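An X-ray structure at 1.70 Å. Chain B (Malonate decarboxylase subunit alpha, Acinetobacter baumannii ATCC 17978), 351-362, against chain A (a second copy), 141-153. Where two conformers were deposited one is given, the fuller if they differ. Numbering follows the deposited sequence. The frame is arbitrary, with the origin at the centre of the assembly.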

ATOM      1  N   MET B 351      -5.125   2.908  -6.675  1.00 10.37           N
ATOM      2  CA  MET B 351      -4.523   2.566  -5.389  0.58 13.00           C
ATOM      3  C   MET B 351      -4.338   1.056  -5.264  1.00 10.90           C
ATOM      4  O   MET B 351      -3.245   0.575  -4.926  1.00  9.27           O
ATOM      5  CB  MET B 351      -5.383   3.121  -4.249  0.58 13.11           C
ATOM      6  CG  MET B 351      -4.854   2.816  -2.840  0.58 12.05           C
ATOM      7  SD  MET B 351      -5.254   1.139  -2.340  0.58 11.68           S
ATOM      8  CE  MET B 351      -7.008   1.056  -2.702  0.58 16.80           C
ATOM      9  N   MET B 352      -5.396   0.289  -5.549  1.00 10.12           N
ATOM     10  CA  MET B 352      -5.325  -1.165  -5.433  1.00 10.14           C
ATOM     11  C   MET B 352      -4.309  -1.742  -6.407  1.00 11.61           C
ATOM     12  O   MET B 352      -3.539  -2.645  -6.053  1.00 11.52           O
ATOM     13  CB  MET B 352      -6.710  -1.771  -5.682  1.00 13.29           C
ATOM     14  CG  MET B 352      -6.809  -3.266  -5.518  1.00 13.17           C
ATOM     15  SD  MET B 352      -8.542  -3.770  -5.743  1.00 20.22           S
ATOM     16  CE  MET B 352      -9.274  -3.267  -4.181  1.00 19.07           C
ATOM     17  N   CYS B 353      -4.289  -1.230  -7.639  1.00  9.31           N
ATOM     18  CA  CYS B 353      -3.365  -1.752  -8.643  1.00  9.58           C
ATOM     19  C   CYS B 353      -1.914  -1.423  -8.292  1.00  8.67           C
ATOM     20  O   CYS B 353      -1.021  -2.263  -8.455  1.00 11.14           O
ATOM     21  CB  CYS B 353      -3.739  -1.183 -10.012  1.00  8.80           C
ATOM     22  SG  CYS B 353      -3.082  -2.124 -11.394  1.00 11.26           S
ATOM     23  N   GLN B 354      -1.648  -0.194  -7.836  1.00 10.21           N
ATOM     24  CA  GLN B 354      -0.292   0.135  -7.411  1.00 11.15           C
ATOM     25  C   GLN B 354       0.144  -0.704  -6.219  1.00  7.90           C
ATOM     26  O   GLN B 354       1.326  -1.041  -6.095  1.00  9.81           O
ATOM     27  CB  GLN B 354      -0.204   1.616  -7.062  1.00 11.34           C
ATOM     28  CG  GLN B 354      -0.187   2.532  -8.258  1.00  9.45           C
ATOM     29  CD  GLN B 354       1.176   2.598  -8.913  1.00 11.95           C
ATOM     30  OE1 GLN B 354       2.205   2.427  -8.260  1.00 13.13           O
ATOM     31  NE2 GLN B 354       1.190   2.840 -10.215  1.00 13.43           N
ATOM     32  N   LEU B 355      -0.788  -1.031  -5.323  1.00 10.71           N
ATOM     33  CA  LEU B 355      -0.436  -1.851  -4.168  1.00 12.84           C
ATOM     34  C   LEU B 355      -0.040  -3.251  -4.596  1.00  8.92           C
ATOM     35  O   LEU B 355       0.962  -3.795  -4.118  1.00  9.59           O
ATOM     36  CB  LEU B 355      -1.602  -1.912  -3.190  1.00  8.42           C
ATOM     37  CG  LEU B 355      -1.273  -2.548  -1.843  1.00 24.07           C
ATOM     38  CD1 LEU B 355      -0.269  -1.724  -1.041  1.00 25.98           C
ATOM     39  CD2 LEU B 355      -2.552  -2.796  -1.052  1.00 31.46           C
ATOM     40  N   ALA B 356      -0.808  -3.847  -5.513  1.00  8.41           N
ATOM     41  CA  ALA B 356      -0.414  -5.128  -6.077  1.00  8.54           C
ATOM     42  C   ALA B 356       0.901  -5.010  -6.851  1.00  8.85           C
ATOM     43  O   ALA B 356       1.741  -5.911  -6.795  1.00  8.93           O
ATOM     44  CB  ALA B 356      -1.530  -5.656  -6.978  1.00  8.70           C
ATOM     45  N   GLY B 357       1.097  -3.901  -7.563  1.00 10.41           N
ATOM     46  CA  GLY B 357       2.380  -3.656  -8.212  1.00 10.05           C
ATOM     47  C   GLY B 357       3.556  -3.688  -7.251  1.00  9.69           C
ATOM     48  O   GLY B 357       4.648  -4.132  -7.616  1.00 12.80           O
ATOM     49  N   GLN B 358       3.347  -3.247  -6.004  1.00  9.00           N
ATOM     50  CA  GLN B 358       4.410  -3.300  -5.001  1.00  7.83           C
ATOM     51  C   GLN B 358       4.562  -4.692  -4.380  1.00  8.94           C
ATOM     52  O   GLN B 358       5.670  -5.234  -4.315  1.00 11.06           O
ATOM     53  CB  GLN B 358       4.160  -2.276  -3.888  1.00  7.77           C
ATOM     54  CG  GLN B 358       5.126  -2.521  -2.725  1.00  9.50           C
ATOM     55  CD  GLN B 358       4.829  -1.689  -1.485  1.00 17.37           C
ATOM     56  OE1 GLN B 358       3.988  -0.808  -1.498  1.00 27.79           O
ATOM     57  NE2 GLN B 358       5.520  -1.991  -0.404  1.00 19.68           N
ATOM     58  N   TYR B 359       3.463  -5.284  -3.917  1.00  8.29           N
ATOM     59  CA  TYR B 359       3.521  -6.433  -3.025  1.00  9.28           C
ATOM     60  C   TYR B 359       3.250  -7.770  -3.687  1.00 10.97           C
ATOM     61  O   TYR B 359       3.598  -8.799  -3.100  1.00 12.50           O
ATOM     62  CB  TYR B 359       2.494  -6.278  -1.897  1.00  7.39           C
ATOM     63  CG  TYR B 359       3.026  -5.659  -0.626  1.00 10.68           C
ATOM     64  CD1 TYR B 359       3.986  -6.307   0.134  1.00 10.14           C
ATOM     65  CD2 TYR B 359       2.550  -4.442  -0.183  1.00  9.09           C
ATOM     66  CE1 TYR B 359       4.468  -5.757   1.302  1.00  7.99           C
ATOM     67  CE2 TYR B 359       3.020  -3.869   1.013  1.00 10.89           C
ATOM     68  CZ  TYR B 359       3.985  -4.539   1.738  1.00 11.10           C
ATOM     69  OH  TYR B 359       4.471  -4.015   2.910  1.00 11.13           O
ATOM     70  N   ALA B 360       2.593  -7.791  -4.846  1.00  9.07           N
ATOM     71  CA  ALA B 360       2.062  -9.036  -5.385  1.00  8.43           C
ATOM     72  C   ALA B 360       2.674  -9.509  -6.696  1.00 15.07           C
ATOM     73  O   ALA B 360       2.431 -10.662  -7.079  1.00 19.01           O
ATOM     74  CB  ALA B 360       0.539  -8.920  -5.569  1.00  7.75           C
ATOM     75  N   VAL B 361       3.445  -8.691  -7.406  1.00 11.18           N
ATOM     76  CA  VAL B 361       3.989  -9.125  -8.690  1.00  8.58           C
ATOM     77  C   VAL B 361       5.488  -9.378  -8.558  1.00 10.58           C
ATOM     78  O   VAL B 361       6.169  -8.830  -7.683  1.00 11.86           O
ATOM     79  CB  VAL B 361       3.718  -8.126  -9.841  1.00  9.31           C
ATOM     80  CG1 VAL B 361       2.218  -7.915 -10.030  1.00 10.69           C
ATOM     81  CG2 VAL B 361       4.462  -6.817  -9.630  1.00 11.71           C
ATOM     82  N   ASP B 362       5.995 -10.239  -9.445  1.00 12.70           N
ATOM     83  CA  ASP B 362       7.401 -10.628  -9.410  1.00 13.41           C
ATOM     84  C   ASP B 362       8.318  -9.508  -9.862  1.00 11.75           C
ATOM     85  O   ASP B 362       9.480  -9.462  -9.442  1.00 11.96           O
ATOM     86  CB  ASP B 362       7.652 -11.814 -10.339  1.00  9.99           C
ATOM     87  CG  ASP B 362       7.071 -13.109  -9.830  1.00 14.58           C
ATOM     88  OD1 ASP B 362       6.823 -13.267  -8.620  1.00 14.01           O
ATOM     89  OD2 ASP B 362       6.891 -14.002 -10.664  1.00 15.25           O
TER
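Chain A (141-153) HTYIELYSRLVVD

How do the two backbones run against each other? Chain B is helical from B:Met351 through B:Tyr359, continuing a helix that begins earlier in the chain, and B:Val361 and B:Asp362 lie beyond the helix. Chain A enters in extended conformation at A:His141 and A:Thr142, becomes helical at A:Tyr143, and passes through a type I turn from A:Arg149 to A:Val152. The helix axes approach to 8.4 Å, with 108° between their N-to-C directions and a signed crossing angle of -108°, so the helices cross steeply.

Where do the backbones come closest? The tightest register pairs B:Ala356 with A:Ser148, whose CA atoms are 4.4 Å apart. Both side chains here are small and point toward the other stretch, with B:Ala356 CB 4.2 Å from A:Ser148 CB and 3.5 Å from A:Ser148 O. One turn further along chain B, B:Ala360 CA is 5.1 Å from A:Arg149 CA, while B:Tyr359 CA stands 5.3 Å from A:Glu145 CA. B:Tyr359 and B:Ala360, adjacent in sequence, thus have neighbours a turn apart on chain A, as expected where one helix crosses another rather than running alongside it.

What does B:Tyr359 rest on? Its ring lies with one face over A:Glu145 CA, and B:Tyr359 CD1 is 3.5 Å from A:Glu145 CB. Further out, B:Tyr359 CE2 meets A:Ile144 CD1 at 3.8 Å, and B:Tyr359 OH reaches within 4.1 Å of A:Thr142 CG2. B:Leu355 adds to the same apolar patch, its CD1 3.9 Å from A:Ile144 CD1.

What fills the other end of the contact? A:Val151 and A:Val152, brought round by the turn, pack on B:Ala356: its CB is 3.7 Å from A:Val151 CG2 and 3.8 Å from A:Val152 CG2. B:Met352 SD touches A:Val151 CG1 at 3.8 Å, whereas B:Ala360 CB approaches A:Val152 CG2 to 3.7 Å.

How are polar groups accommodated when no direct hydrogen bond crosses between the stretches? A:Ser148 OG donates to A:Glu145 O within its own helix at 2.7 Å, which lets it sit among carbon atoms, 3.3 Å from both B:Tyr359 CB and B:Ala360 CB. A:Arg149 likewise turns to its own chain, with A:Arg149 NH2 2.9 Å from A:Asp153 OD2 in a salt bridge and A:Arg149 NH1 donating to A:His141 NE2 at 2.9 Å. A water lies between the chains, 2.8 Å from A:Asp153 OD2 and 2.6 Å from B:Ala360 O.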

ATOM      1  N   HIS A 141       1.760 -13.756   5.239  1.00  8.98           N
ATOM      2  CA  HIS A 141       1.813 -12.436   4.626  1.00  8.65           C
ATOM      3  C   HIS A 141       1.695 -11.351   5.686  1.00 14.71           C
ATOM      4  O   HIS A 141       1.255 -11.606   6.801  1.00 13.16           O
ATOM      5  CB  HIS A 141       0.638 -12.225   3.631  1.00  8.33           C
ATOM      6  CG  HIS A 141       0.522 -13.264   2.558  1.00  9.49           C
ATOM      7  ND1 HIS A 141       0.214 -14.587   2.809  1.00  8.95           N
ATOM      8  CD2 HIS A 141       0.637 -13.158   1.212  1.00  8.68           C
ATOM      9  CE1 HIS A 141       0.164 -15.250   1.668  1.00 16.20           C
ATOM     10  NE2 HIS A 141       0.399 -14.401   0.682  1.00 10.35           N
ATOM     11  N   THR A 142       2.030 -10.120   5.317  1.00  9.66           N
ATOM     12  CA  THR A 142       1.483  -8.988   6.065  1.00  7.86           C
ATOM     13  C   THR A 142       0.145  -8.602   5.420  1.00 10.57           C
ATOM     14  O   THR A 142      -0.131  -8.967   4.285  1.00 10.03           O
ATOM     15  CB  THR A 142       2.483  -7.814   6.125  1.00 10.13           C
ATOM     16  OG1 THR A 142       2.011  -6.790   7.029  1.00  9.50           O
ATOM     17  CG2 THR A 142       2.767  -7.207   4.759  1.00  8.95           C
ATOM     18  N   TYR A 143      -0.720  -7.923   6.182  1.00 10.46           N
ATOM     19  CA  TYR A 143      -2.118  -7.759   5.766  1.00  8.33           C
ATOM     20  C   TYR A 143      -2.258  -7.223   4.343  1.00  9.71           C
ATOM     21  O   TYR A 143      -2.906  -7.842   3.492  1.00  8.49           O
ATOM     22  CB  TYR A 143      -2.872  -6.815   6.708  1.00  7.86           C
ATOM     23  CG  TYR A 143      -3.149  -7.351   8.091  1.00  7.65           C
ATOM     24  CD1 TYR A 143      -3.669  -8.628   8.286  1.00  8.71           C
ATOM     25  CD2 TYR A 143      -2.896  -6.558   9.208  1.00 13.42           C
ATOM     26  CE1 TYR A 143      -3.919  -9.102   9.559  1.00  8.83           C
ATOM     27  CE2 TYR A 143      -3.143  -7.026  10.477  1.00 13.28           C
ATOM     28  CZ  TYR A 143      -3.661  -8.282  10.648  1.00 13.39           C
ATOM     29  OH  TYR A 143      -3.908  -8.746  11.913  1.00 15.81           O
ATOM     30  N   ILE A 144      -1.701  -6.040   4.074  1.00 13.31           N
ATOM     31  CA  ILE A 144      -1.983  -5.451   2.769  1.00  8.74           C
ATOM     32  C   ILE A 144      -1.242  -6.164   1.650  1.00  9.61           C
ATOM     33  O   ILE A 144      -1.641  -6.039   0.491  1.00  9.03           O
ATOM     34  CB  ILE A 144      -1.686  -3.940   2.716  1.00 10.87           C
ATOM     35  CG1 ILE A 144      -0.208  -3.655   2.974  1.00 10.25           C
ATOM     36  CG2 ILE A 144      -2.613  -3.198   3.685  1.00 14.04           C
ATOM     37  CD1 ILE A 144       0.150  -2.200   2.769  1.00 12.46           C
ATOM     38  N   GLU A 145      -0.183  -6.920   1.964  1.00 10.69           N
ATOM     39  CA  GLU A 145       0.389  -7.840   0.980  1.00  9.94           C
ATOM     40  C   GLU A 145      -0.619  -8.913   0.581  1.00 11.35           C
ATOM     41  O   GLU A 145      -0.784  -9.223  -0.609  1.00 10.12           O
ATOM     42  CB  GLU A 145       1.668  -8.468   1.555  1.00  8.01           C
ATOM     43  CG  GLU A 145       2.357  -9.513   0.690  1.00  8.43           C
ATOM     44  CD  GLU A 145       3.461 -10.238   1.466  1.00 12.31           C
ATOM     45  OE1 GLU A 145       4.270 -10.954   0.835  1.00 11.62           O
ATOM     46  OE2 GLU A 145       3.492 -10.119   2.716  1.00 11.92           O
ATOM     47  N   LEU A 146      -1.313  -9.488   1.563  1.00  8.53           N
ATOM     48  CA  LEU A 146      -2.319 -10.494   1.246  1.00  7.54           C
ATOM     49  C   LEU A 146      -3.456  -9.875   0.433  1.00 10.15           C
ATOM     50  O   LEU A 146      -3.902 -10.466  -0.557  1.00  8.92           O
ATOM     51  CB  LEU A 146      -2.839 -11.152   2.535  1.00  7.50           C
ATOM     52  CG  LEU A 146      -3.850 -12.296   2.375  1.00  8.01           C
ATOM     53  CD1 LEU A 146      -3.220 -13.469   1.658  1.00 10.32           C
ATOM     54  CD2 LEU A 146      -4.390 -12.755   3.722  1.00 12.20           C
ATOM     55  N   TYR A 147      -3.930  -8.676   0.815  1.00  7.14           N
ATOM     56  CA  TYR A 147      -4.987  -8.047   0.013  1.00  7.00           C
ATOM     57  C   TYR A 147      -4.541  -7.865  -1.431  1.00 10.58           C
ATOM     58  O   TYR A 147      -5.349  -7.980  -2.364  1.00 11.39           O
ATOM     59  CB  TYR A 147      -5.390  -6.666   0.548  1.00 12.05           C
ATOM     60  CG  TYR A 147      -5.717  -6.543   2.015  1.00 11.77           C
ATOM     61  CD1 TYR A 147      -6.178  -7.622   2.748  1.00 11.24           C
ATOM     62  CD2 TYR A 147      -5.571  -5.304   2.668  1.00  8.42           C
ATOM     63  CE1 TYR A 147      -6.452  -7.499   4.096  1.00  7.85           C
ATOM     64  CE2 TYR A 147      -5.839  -5.171   4.015  1.00 12.51           C
ATOM     65  CZ  TYR A 147      -6.281  -6.270   4.723  1.00 13.06           C
ATOM     66  OH  TYR A 147      -6.568  -6.162   6.059  1.00 13.40           O
ATOM     67  N   SER A 148      -3.270  -7.518  -1.631  1.00 10.06           N
ATOM     68  CA  SER A 148      -2.791  -7.200  -2.970  0.52  9.14           C
ATOM     69  C   SER A 148      -2.791  -8.421  -3.879  1.00  8.58           C
ATOM     70  O   SER A 148      -2.954  -8.274  -5.091  1.00  8.25           O
ATOM     71  CB  SER A 148      -1.390  -6.595  -2.900  0.52  8.61           C
ATOM     72  OG  SER A 148      -0.415  -7.609  -2.728  0.52 10.02           O
ATOM     73  N   ARG A 149      -2.608  -9.617  -3.320  1.00  8.47           N
ATOM     74  CA  ARG A 149      -2.605 -10.818  -4.142  1.00 10.03           C
ATOM     75  C   ARG A 149      -3.983 -11.160  -4.674  1.00  9.15           C
ATOM     76  O   ARG A 149      -4.082 -11.944  -5.629  1.00  8.73           O
ATOM     77  CB  ARG A 149      -2.045 -11.991  -3.338  1.00  8.45           C
ATOM     78  CG  ARG A 149      -0.583 -11.789  -2.984  1.00  8.64           C
ATOM     79  CD  ARG A 149       0.026 -13.046  -2.413  1.00  8.94           C
ATOM     80  NE  ARG A 149       0.182 -14.080  -3.434  1.00 10.18           N
ATOM     81  CZ  ARG A 149       0.556 -15.330  -3.173  1.00 17.61           C
ATOM     82  NH1 ARG A 149       0.762 -15.724  -1.925  1.00 10.87           N
ATOM     83  NH2 ARG A 149       0.688 -16.205  -4.159  1.00 14.64           N
ATOM     84  N   LEU A 150      -5.041 -10.578  -4.094  1.00  7.93           N
ATOM     85  CA  LEU A 150      -6.407 -10.835  -4.538  1.00  9.42           C
ATOM     86  C   LEU A 150      -6.706 -10.316  -5.946  1.00  9.72           C
ATOM     87  O   LEU A 150      -7.760 -10.667  -6.491  1.00  8.94           O
ATOM     88  CB  LEU A 150      -7.408 -10.222  -3.543  1.00  9.46           C
ATOM     89  CG  LEU A 150      -7.285 -10.670  -2.083  1.00 10.26           C
ATOM     90  CD1 LEU A 150      -8.353  -9.965  -1.246  1.00 10.64           C
ATOM     91  CD2 LEU A 150      -7.407 -12.177  -1.941  1.00  7.74           C
ATOM     92  N   VAL A 151      -5.852  -9.479  -6.538  1.00 10.80           N
ATOM     93  CA  VAL A 151      -6.050  -9.067  -7.931  1.00  8.60           C
ATOM     94  C   VAL A 151      -4.947  -9.604  -8.836  1.00 12.94           C
ATOM     95  O   VAL A 151      -4.857  -9.205 -10.004  1.00 12.62           O
ATOM     96  CB  VAL A 151      -6.202  -7.539  -8.077  1.00  8.54           C
ATOM     97  CG1 VAL A 151      -7.447  -7.044  -7.283  1.00 11.07           C
ATOM     98  CG2 VAL A 151      -4.929  -6.804  -7.659  1.00  9.33           C
ATOM     99  N   VAL A 152      -4.118 -10.528  -8.338  1.00  9.09           N
ATOM    100  CA  VAL A 152      -3.004 -11.040  -9.136  1.00 13.24           C
ATOM    101  C   VAL A 152      -3.078 -12.561  -9.198  1.00  9.81           C
ATOM    102  O   VAL A 152      -3.560 -13.120 -10.189  1.00 12.53           O
ATOM    103  CB  VAL A 152      -1.642 -10.565  -8.588  1.00  9.60           C
ATOM    104  CG1 VAL A 152      -0.494 -11.190  -9.414  1.00 10.19           C
ATOM    105  CG2 VAL A 152      -1.547  -9.048  -8.630  1.00 11.61           C
ATOM    106  N   ASP A 153      -2.621 -13.254  -8.144  1.00 10.03           N
ATOM    107  CA  ASP A 153      -2.538 -14.713  -8.181  1.00 12.34           C
ATOM    108  C   ASP A 153      -3.355 -15.412  -7.101  1.00 13.67           C
ATOM    109  O   ASP A 153      -3.292 -16.644  -7.010  1.00 18.64           O
ATOM    110  CB  ASP A 153      -1.069 -15.192  -8.107  1.00 12.28           C
ATOM    111  CG  ASP A 153      -0.311 -14.613  -6.922  1.00 12.19           C
ATOM    112  OD1 ASP A 153      -0.932 -13.857  -6.158  1.00 11.21           O
ATOM    113  OD2 ASP A 153       0.910 -14.912  -6.773  1.00 13.63           O
TER
HETATM  114  O   HOH W   1       2.564 -12.915  -5.824  1.00 15.37           O